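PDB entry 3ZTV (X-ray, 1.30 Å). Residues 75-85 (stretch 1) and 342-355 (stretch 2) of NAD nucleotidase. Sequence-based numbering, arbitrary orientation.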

ATOM      1  N   THR A  75     -19.623 -27.324   2.660  1.00  7.35           N
ATOM      2  CA  THR A  75     -20.528 -28.479   2.708  1.00  7.13           C
ATOM      3  C   THR A  75     -21.569 -28.351   1.599  1.00  7.08           C
ATOM      4  O   THR A  75     -21.673 -27.312   0.941  1.00  7.84           O
ATOM      5  N   LEU A  76     -22.368 -29.404   1.409  1.00  7.04           N
ATOM      6  CA  LEU A  76     -23.445 -29.368   0.418  1.00  6.18           C
ATOM      7  C   LEU A  76     -24.531 -28.346   0.755  1.00  7.33           C
ATOM      8  O   LEU A  76     -25.350 -28.003  -0.097  1.00  7.58           O
ATOM      9  N   TYR A  77     -24.552 -27.853   1.994  1.00  6.62           N
ATOM     10  CA  TYR A  77     -25.506 -26.797   2.334  1.00  7.23           C
ATOM     11  C   TYR A  77     -25.232 -25.511   1.556  1.00  7.15           C
ATOM     12  O   TYR A  77     -26.142 -24.711   1.341  1.00  8.49           O
ATOM     13  N   PHE A  78     -23.985 -25.306   1.133  1.00  6.53           N
ATOM     14  CA  PHE A  78     -23.716 -24.221   0.204  1.00  6.39           C
ATOM     15  C   PHE A  78     -24.042 -24.637  -1.226  1.00  7.11           C
ATOM     16  O   PHE A  78     -24.831 -23.985  -1.906  1.00  8.89           O
ATOM     17  N   THR A  79     -23.404 -25.713  -1.671  1.00  7.66           N
ATOM     18  CA  THR A  79     -23.457 -26.158  -3.057  1.00  8.84           C
ATOM     19  C   THR A  79     -24.873 -26.294  -3.608  1.00  9.12           C
ATOM     20  O   THR A  79     -25.148 -25.878  -4.724  1.00 10.23           O
ATOM     21  N   LEU A  80     -25.771 -26.861  -2.818  1.00  7.23           N
ATOM     22  CA  LEU A  80     -27.102 -27.184  -3.327  1.00  7.81           C
ATOM     23  C   LEU A  80     -28.097 -26.048  -3.169  1.00  8.41           C
ATOM     24  O   LEU A  80     -29.202 -26.108  -3.720  1.00 10.34           O
ATOM     25  N   PHE A  81     -27.701 -25.003  -2.435  1.00  8.30           N
ATOM     26  CA  PHE A  81     -28.598 -23.889  -2.143  1.00  8.78           C
ATOM     27  C   PHE A  81     -28.069 -22.514  -2.550  1.00  7.93           C
ATOM     28  O   PHE A  81     -28.792 -21.528  -2.436  1.00  9.90           O
ATOM     29  N   GLY A  82     -26.818 -22.445  -3.004  1.00  9.89           N
ATOM     30  CA  GLY A  82     -26.236 -21.189  -3.455  1.00 10.11           C
ATOM     31  C   GLY A  82     -26.202 -20.102  -2.395  1.00 10.96           C
ATOM     32  O   GLY A  82     -26.238 -18.916  -2.727  1.00 13.10           O
ATOM     33  N   GLY A  83     -26.141 -20.489  -1.122  1.00  9.05           N
ATOM     34  CA  GLY A  83     -26.050 -19.521  -0.041  1.00 10.58           C
ATOM     35  C   GLY A  83     -27.347 -19.236   0.693  1.00  8.80           C
ATOM     36  O   GLY A  83     -27.326 -18.619   1.762  1.00  9.54           O
ATOM     37  N   SER A  84     -28.473 -19.689   0.142  1.00  9.26           N
ATOM     38  CA  SER A  84     -29.771 -19.385   0.746  1.00  8.64           C
ATOM     39  C   SER A  84     -29.965 -20.042   2.116  1.00  8.97           C
ATOM     40  O   SER A  84     -30.633 -19.482   2.980  1.00  9.81           O
ATOM     41  N   ALA A  85     -29.405 -21.234   2.310  1.00  7.36           N
ATOM     42  CA  ALA A  85     -29.504 -21.904   3.604  1.00  7.88           C
ATOM     43  C   ALA A  85     -28.693 -21.154   4.660  1.00  7.21           C
ATOM     44  O   ALA A  85     -29.151 -20.957   5.790  1.00  7.18           O
ATOM     45  N   LEU A 342     -35.768 -24.602  10.327  1.00  9.75           N
ATOM     46  CA  LEU A 342     -35.060 -24.288   9.089  1.00  8.91           C
ATOM     47  C   LEU A 342     -34.153 -25.436   8.682  1.00  9.86           C
ATOM     48  O   LEU A 342     -34.152 -25.853   7.523  1.00 10.48           O
ATOM     49  N   ILE A 343     -33.381 -25.948   9.629  1.00  9.30           N
ATOM     50  CA  ILE A 343     -32.429 -26.999   9.303  1.00  9.68           C
ATOM     51  C   ILE A 343     -33.125 -28.302   8.882  1.00 12.23           C
ATOM     52  O   ILE A 343     -32.661 -28.996   7.976  1.00 12.77           O
ATOM     53  N   ALA A 344     -34.246 -28.626   9.521  1.00 11.18           N
ATOM     54  CA  ALA A 344     -35.026 -29.799   9.128  1.00 11.82           C
ATOM     55  C   ALA A 344     -35.495 -29.670   7.685  1.00 11.59           C
ATOM     56  O   ALA A 344     -35.421 -30.624   6.902  1.00 11.19           O
ATOM     57  N   LYS A 345     -35.975 -28.485   7.333  1.00 10.37           N
ATOM     58  CA  LYS A 345     -36.425 -28.218   5.975  1.00 12.29           C
ATOM     59  C   LYS A 345     -35.288 -28.359   4.968  1.00 12.88           C
ATOM     60  O   LYS A 345     -35.440 -29.013   3.929  1.00 12.71           O
ATOM     61  N   TYR A 346     -34.144 -27.742   5.268  1.00 10.95           N
ATOM     62  CA  TYR A 346     -33.006 -27.778   4.348  1.00 10.27           C
ATOM     63  C   TYR A 346     -32.369 -29.159   4.264  1.00 10.98           C
ATOM     64  O   TYR A 346     -31.904 -29.572   3.197  1.00 11.00           O
ATOM     65  N   LYS A 347     -32.348 -29.876   5.381  1.00  9.75           N
ATOM     66  CA  LYS A 347     -31.811 -31.229   5.394  1.00 10.40           C
ATOM     67  C   LYS A 347     -32.623 -32.161   4.479  1.00 12.15           C
ATOM     68  O   LYS A 347     -32.055 -32.936   3.711  1.00 13.19           O
ATOM     69  N   SER A 348     -33.949 -32.081   4.567  1.00 10.23           N
ATOM     70  CA  SER A 348     -34.831 -32.849   3.689  1.00 11.84           C
ATOM     71  C   SER A 348     -34.631 -32.468   2.219  1.00 12.45           C
ATOM     72  O   SER A 348     -34.539 -33.340   1.348  1.00 11.80           O
ATOM     73  N   GLU A 349     -34.567 -31.170   1.931  1.00 11.49           N
ATOM     74  CA  GLU A 349     -34.319 -30.719   0.561  1.00 11.61           C
ATOM     75  C   GLU A 349     -32.955 -31.194   0.067  1.00 11.06           C
ATOM     76  O   GLU A 349     -32.818 -31.640  -1.080  1.00 11.31           O
ATOM     77  N   LYS A 350     -31.949 -31.095   0.933  1.00 10.62           N
ATOM     78  CA  LYS A 350     -30.594 -31.507   0.590  1.00 10.13           C
ATOM     79  C   LYS A 350     -30.546 -32.971   0.151  1.00 11.41           C
ATOM     80  O   LYS A 350     -29.874 -33.316  -0.826  1.00 11.91           O
ATOM     81  N   ASP A 351     -31.277 -33.827   0.858  1.00 11.21           N
ATOM     82  CA  ASP A 351     -31.272 -35.253   0.546  1.00 12.53           C
ATOM     83  C   ASP A 351     -31.836 -35.537  -0.845  1.00  9.94           C
ATOM     84  O   ASP A 351     -31.395 -36.468  -1.521  1.00 11.98           O
ATOM     85  N   ARG A 352     -32.801 -34.729  -1.276  1.00 10.39           N
ATOM     86  CA  ARG A 352     -33.349 -34.846  -2.627  1.00 10.38           C
ATOM     87  C   ARG A 352     -32.355 -34.301  -3.657  1.00 10.72           C
ATOM     88  O   ARG A 352     -32.007 -34.970  -4.624  1.00 10.33           O
ATOM     89  N   LEU A 353     -31.861 -33.090  -3.415  1.00  8.68           N
ATOM     90  CA  LEU A 353     -30.998 -32.398  -4.373  1.00  9.04           C
ATOM     91  C   LEU A 353     -29.655 -33.090  -4.592  1.00  8.69           C
ATOM     92  O   LEU A 353     -29.087 -33.013  -5.680  1.00  8.46           O
ATOM     93  N   ALA A 354     -29.147 -33.769  -3.565  1.00  7.05           N
ATOM     94  CA  ALA A 354     -27.847 -34.415  -3.658  1.00  7.64           C
ATOM     95  C   ALA A 354     -27.854 -35.612  -4.602  1.00  8.47           C
ATOM     96  O   ALA A 354     -26.794 -36.083  -5.019  1.00  7.49           O
ATOM     97  N   GLN A 355     -29.051 -36.109  -4.926  1.00  8.22           N
ATOM     98  CA  GLN A 355     -29.206 -37.236  -5.848  1.00  9.13           C
ATOM     99  C   GLN A 355     -29.267 -36.786  -7.301  1.00  9.93           C
ATOM    100  O   GLN A 355     -29.288 -37.618  -8.211  1.00 11.55           O
TER

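The two stretches bury 598 Å² between them, and the contact is mainly side-chain packing. No direct hydrogen bond crosses from one to the other.

Aromatic contacts come first. Phe 81 (chi1 m) points toward the long helix of stretch 2, and Tyr 346 (chi1 m) points toward stretch 1. Their rings meet edge-to-face, with the edge of Tyr 346 toward the face of Phe 81. The centroids are 5.1 Å apart and the planes lie at 84°. The closest side-chain atoms are Phe 81 CE1 and Tyr 346 CD1, at 3.6 Å. The edge of the Phe 81 ring faces polar atoms: Phe 81 CE1 lies 3.3 Å from Glu 349 OE1, so the weakly positive hydrogen on CE1 points to a carboxylate oxygen.

Two CH-pi contacts use ring faces. Ala 85 CB sits 3.8 Å from the centroid of the Tyr 346 ring, 9° off its normal. Lys 350 CD lies 3.8 Å from the centroid of the Tyr 77 ring, 7° off the normal. Lys 350 has rotamers t, t, p, p. Its CA-to-CB bond runs sideways, and its CD and CE methylenes lie over one face of the tyrosine ring.

Tyr 77 (chi1 m) also starts sideways, but its end comes nearer to stretch 2. It fits as a knob among Ile 343, Tyr 346, Lys 347 and Lys 350. Tyr 77 CE1 is 3.9 Å from Tyr 346 CB, near the ring plane. Tyr 77 OH is 3.4 Å from Lys 347 CB; this hydroxyl is hydrogen-bonded elsewhere in the structure.

Aliphatic contacts lie toward the C-terminal end of stretch 2. Leu 76 and Leu 80 both point toward stretch 2 with chi1 m and chi2 t. Leu 80 CD1 touches Leu 353 CB and Ala 354 CB, each at 4.0 Å, and Lys 350 CG at 3.7 Å. Leu 76 CD1 reaches Ala 354 CB at 4.2 Å. Leu 353, also m and t, extends its CD1 to within 3.8 Å of Phe 81 CE1. It therefore contacts both Leu 80 and Phe 81.

The polar link is a water. Water 1 is hydrogen-bonded to Ser 84 OG at 2.9 Å and to Tyr 346 OH at 2.7 Å. It bridges the stretches beside the aromatic cluster. Ser 84 has chi1 p, and its CA-to-CB bond points sideways.

One side-chain bond lies at the start of stretch 1. Thr 75 (chi1 p) caps the helix: Tyr 77 N donates to Thr 75 OG1 at 3.0 Å.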

ATOM      1  CB  THR A  75     -21.316 -28.558   4.030  1.00  6.93           C
ATOM      2  OG1 THR A  75     -22.378 -27.603   3.985  1.00  7.05           O
ATOM      3  CG2 THR A  75     -20.418 -28.315   5.257  1.00  8.62           C
ATOM      4  CB  LEU A  76     -24.072 -30.756   0.211  1.00  7.90           C
ATOM      5  CG  LEU A  76     -23.224 -31.786  -0.539  1.00  7.74           C
ATOM      6  CD1 LEU A  76     -23.954 -33.121  -0.569  1.00 10.18           C
ATOM      7  CD2 LEU A  76     -22.926 -31.318  -1.950  1.00  9.71           C
ATOM      8  CB  TYR A  77     -25.543 -26.524   3.841  1.00  8.10           C
ATOM      9  CG  TYR A  77     -26.359 -27.542   4.610  1.00  7.67           C
ATOM     10  CD1 TYR A  77     -27.754 -27.552   4.532  1.00  9.88           C
ATOM     11  CD2 TYR A  77     -25.750 -28.489   5.417  1.00  8.02           C
ATOM     12  CE1 TYR A  77     -28.506 -28.481   5.236  1.00 10.79           C
ATOM     13  CE2 TYR A  77     -26.498 -29.429   6.127  1.00  9.18           C
ATOM     14  CZ  TYR A  77     -27.881 -29.408   6.033  1.00 10.05           C
ATOM     15  OH  TYR A  77     -28.648 -30.335   6.718  1.00 11.60           O
ATOM     16  CB  PHE A  78     -22.268 -23.733   0.233  1.00  7.40           C
ATOM     17  CG  PHE A  78     -21.999 -22.743  -0.844  1.00  7.78           C
ATOM     18  CD1 PHE A  78     -22.597 -21.506  -0.798  1.00  8.03           C
ATOM     19  CD2 PHE A  78     -21.261 -23.087  -1.960  1.00  9.31           C
ATOM     20  CE1 PHE A  78     -22.409 -20.591  -1.806  1.00  9.43           C
ATOM     21  CE2 PHE A  78     -21.072 -22.173  -2.979  1.00 10.46           C
ATOM     22  CZ  PHE A  78     -21.645 -20.927  -2.897  1.00  9.72           C
ATOM     23  CB  THR A  79     -22.736 -27.504  -3.192  1.00  9.84           C
ATOM     24  OG1 THR A  79     -21.452 -27.415  -2.557  1.00 13.46           O
ATOM     25  CG2 THR A  79     -22.563 -27.892  -4.657  1.00 13.45           C
ATOM     26  CB  LEU A  80     -27.626 -28.454  -2.663  1.00  8.12           C
ATOM     27  CG  LEU A  80     -26.740 -29.672  -2.911  1.00  9.09           C
ATOM     28  CD1 LEU A  80     -27.219 -30.874  -2.107  1.00 10.37           C
ATOM     29  CD2 LEU A  80     -26.696 -30.011  -4.393  1.00 11.66           C
ATOM     30  CB  PHE A  81     -28.994 -23.884  -0.662  1.00  8.94           C
ATOM     31  CG  PHE A  81     -29.671 -25.150  -0.228  1.00  8.54           C
ATOM     32  CD1 PHE A  81     -31.016 -25.359  -0.503  1.00 10.56           C
ATOM     33  CD2 PHE A  81     -28.962 -26.152   0.407  1.00  8.03           C
ATOM     34  CE1 PHE A  81     -31.651 -26.544  -0.134  1.00 11.87           C
ATOM     35  CE2 PHE A  81     -29.585 -27.336   0.782  1.00 10.27           C
ATOM     36  CZ  PHE A  81     -30.934 -27.529   0.512  1.00 11.36           C
ATOM     37  CB  SER A  84     -30.925 -19.742  -0.191  1.00 12.52           C
ATOM     38  OG  SER A  84     -31.027 -21.135  -0.357  1.00 14.45           O
ATOM     39  CB  ALA A  85     -29.039 -23.343   3.497  1.00  9.07           C
ATOM     40  CB  LEU A 342     -34.242 -22.999   9.229  1.00 10.31           C
ATOM     41  CG  LEU A 342     -35.041 -21.706   9.359  1.00 10.74           C
ATOM     42  CD1 LEU A 342     -34.144 -20.537   9.762  1.00 12.31           C
ATOM     43  CD2 LEU A 342     -35.766 -21.396   8.059  1.00 12.39           C
ATOM     44  CB  ILE A 343     -31.408 -27.208  10.436  1.00  9.91           C
ATOM     45  CG1 ILE A 343     -30.509 -25.970  10.554  1.00 11.11           C
ATOM     46  CG2 ILE A 343     -30.549 -28.438  10.174  1.00 12.98           C
ATOM     47  CD1 ILE A 343     -29.582 -25.996  11.759  1.00 12.68           C
ATOM     48  CB  ALA A 344     -36.219 -29.977  10.062  1.00 13.34           C
ATOM     49  CB  LYS A 345     -37.045 -26.821   5.877  1.00 13.58           C
ATOM     50  CG  LYS A 345     -37.463 -26.434   4.468  1.00 16.11           C
ATOM     51  CD  LYS A 345     -38.053 -25.032   4.411  1.00 17.85           C
ATOM     52  CE  LYS A 345     -36.984 -23.971   4.620  1.00 19.04           C
ATOM     53  NZ  LYS A 345     -37.555 -22.595   4.558  1.00 21.01           N
ATOM     54  CB  TYR A 346     -31.959 -26.698   4.688  1.00 10.12           C
ATOM     55  CG  TYR A 346     -32.392 -25.310   4.290  1.00 12.03           C
ATOM     56  CD1 TYR A 346     -32.509 -24.960   2.954  1.00 12.67           C
ATOM     57  CD2 TYR A 346     -32.685 -24.345   5.249  1.00 11.02           C
ATOM     58  CE1 TYR A 346     -32.910 -23.686   2.578  1.00 12.74           C
ATOM     59  CE2 TYR A 346     -33.088 -23.074   4.881  1.00 13.92           C
ATOM     60  CZ  TYR A 346     -33.198 -22.752   3.547  1.00 12.63           C
ATOM     61  OH  TYR A 346     -33.597 -21.487   3.175  1.00 16.94           O
ATOM     62  CB  LYS A 347     -31.759 -31.773   6.823  1.00 12.10           C
ATOM     63  CG  LYS A 347     -31.030 -33.099   6.950  1.00 14.54           C
ATOM     64  CD  LYS A 347     -30.813 -33.470   8.410  1.00 19.17           C
ATOM     65  CE  LYS A 347     -29.915 -34.691   8.546  1.00 23.15           C
ATOM     66  NZ  LYS A 347     -29.573 -34.964   9.969  1.00 28.00           N
ATOM     67  CB  SER A 348     -36.285 -32.640   4.109  1.00 14.11           C
ATOM     68  OG  SER A 348     -36.536 -33.243   5.364  1.00 20.56           O
ATOM     69  CB  GLU A 349     -34.414 -29.193   0.458  1.00 13.46           C
ATOM     70  CG  GLU A 349     -35.818 -28.625   0.650  1.00 16.52           C
ATOM     71  CD  GLU A 349     -35.859 -27.106   0.574  1.00 20.88           C
ATOM     72  OE1 GLU A 349     -34.925 -26.512  -0.002  1.00 24.33           O
ATOM     73  OE2 GLU A 349     -36.828 -26.507   1.090  1.00 25.88           O
ATOM     74  CB  LYS A 350     -29.642 -31.247   1.763  1.00 10.63           C
ATOM     75  CG  LYS A 350     -28.178 -31.518   1.451  1.00 14.11           C
ATOM     76  CD  LYS A 350     -27.276 -31.068   2.594  1.00 14.31           C
ATOM     77  CE  LYS A 350     -27.381 -32.004   3.781  1.00 16.89           C
ATOM     78  NZ  LYS A 350     -26.626 -33.265   3.547  1.00 22.20           N
ATOM     79  CB  ASP A 351     -32.010 -36.051   1.626  1.00 13.61           C
ATOM     80  CG  ASP A 351     -31.275 -36.047   2.956  1.00 19.73           C
ATOM     81  OD1 ASP A 351     -30.074 -35.696   2.979  1.00 19.27           O
ATOM     82  OD2 ASP A 351     -31.896 -36.401   3.981  1.00 25.74           O
ATOM     83  CB  ARG A 352     -34.688 -34.110  -2.747  1.00 11.92           C
ATOM     84  CG  ARG A 352     -35.777 -34.592  -1.791  1.00 12.36           C
ATOM     85  CD  ARG A 352     -37.085 -33.831  -2.009  1.00 17.48           C
ATOM     86  NE  ARG A 352     -37.846 -34.317  -3.158  1.00 15.70           N
ATOM     87  CZ  ARG A 352     -38.936 -33.724  -3.639  1.00 16.26           C
ATOM     88  NH1 ARG A 352     -39.394 -32.611  -3.080  1.00 16.71           N
ATOM     89  NH2 ARG A 352     -39.569 -34.245  -4.682  1.00 18.13           N
ATOM     90  CB  LEU A 353     -30.781 -30.939  -3.948  1.00  9.28           C
ATOM     91  CG  LEU A 353     -32.046 -30.080  -3.922  1.00 12.27           C
ATOM     92  CD1 LEU A 353     -31.775 -28.721  -3.278  1.00 13.26           C
ATOM     93  CD2 LEU A 353     -32.593 -29.919  -5.340  1.00 15.31           C
ATOM     94  CB  ALA A 354     -27.345 -34.829  -2.280  1.00  9.61           C
ATOM     95  CB  GLN A 355     -30.458 -38.044  -5.502  1.00  8.20           C
ATOM     96  CG  GLN A 355     -30.397 -38.694  -4.137  1.00  8.96           C
ATOM     97  CD  GLN A 355     -31.669 -39.443  -3.820  1.00  8.93           C
ATOM     98  OE1 GLN A 355     -31.854 -40.588  -4.242  1.00  9.37           O
ATOM     99  NE2 GLN A 355     -32.570 -38.790  -3.099  1.00  9.60           N
TER
HETATM  100  O   HOH W   1     -33.848 -21.167   0.481  1.00 25.31           O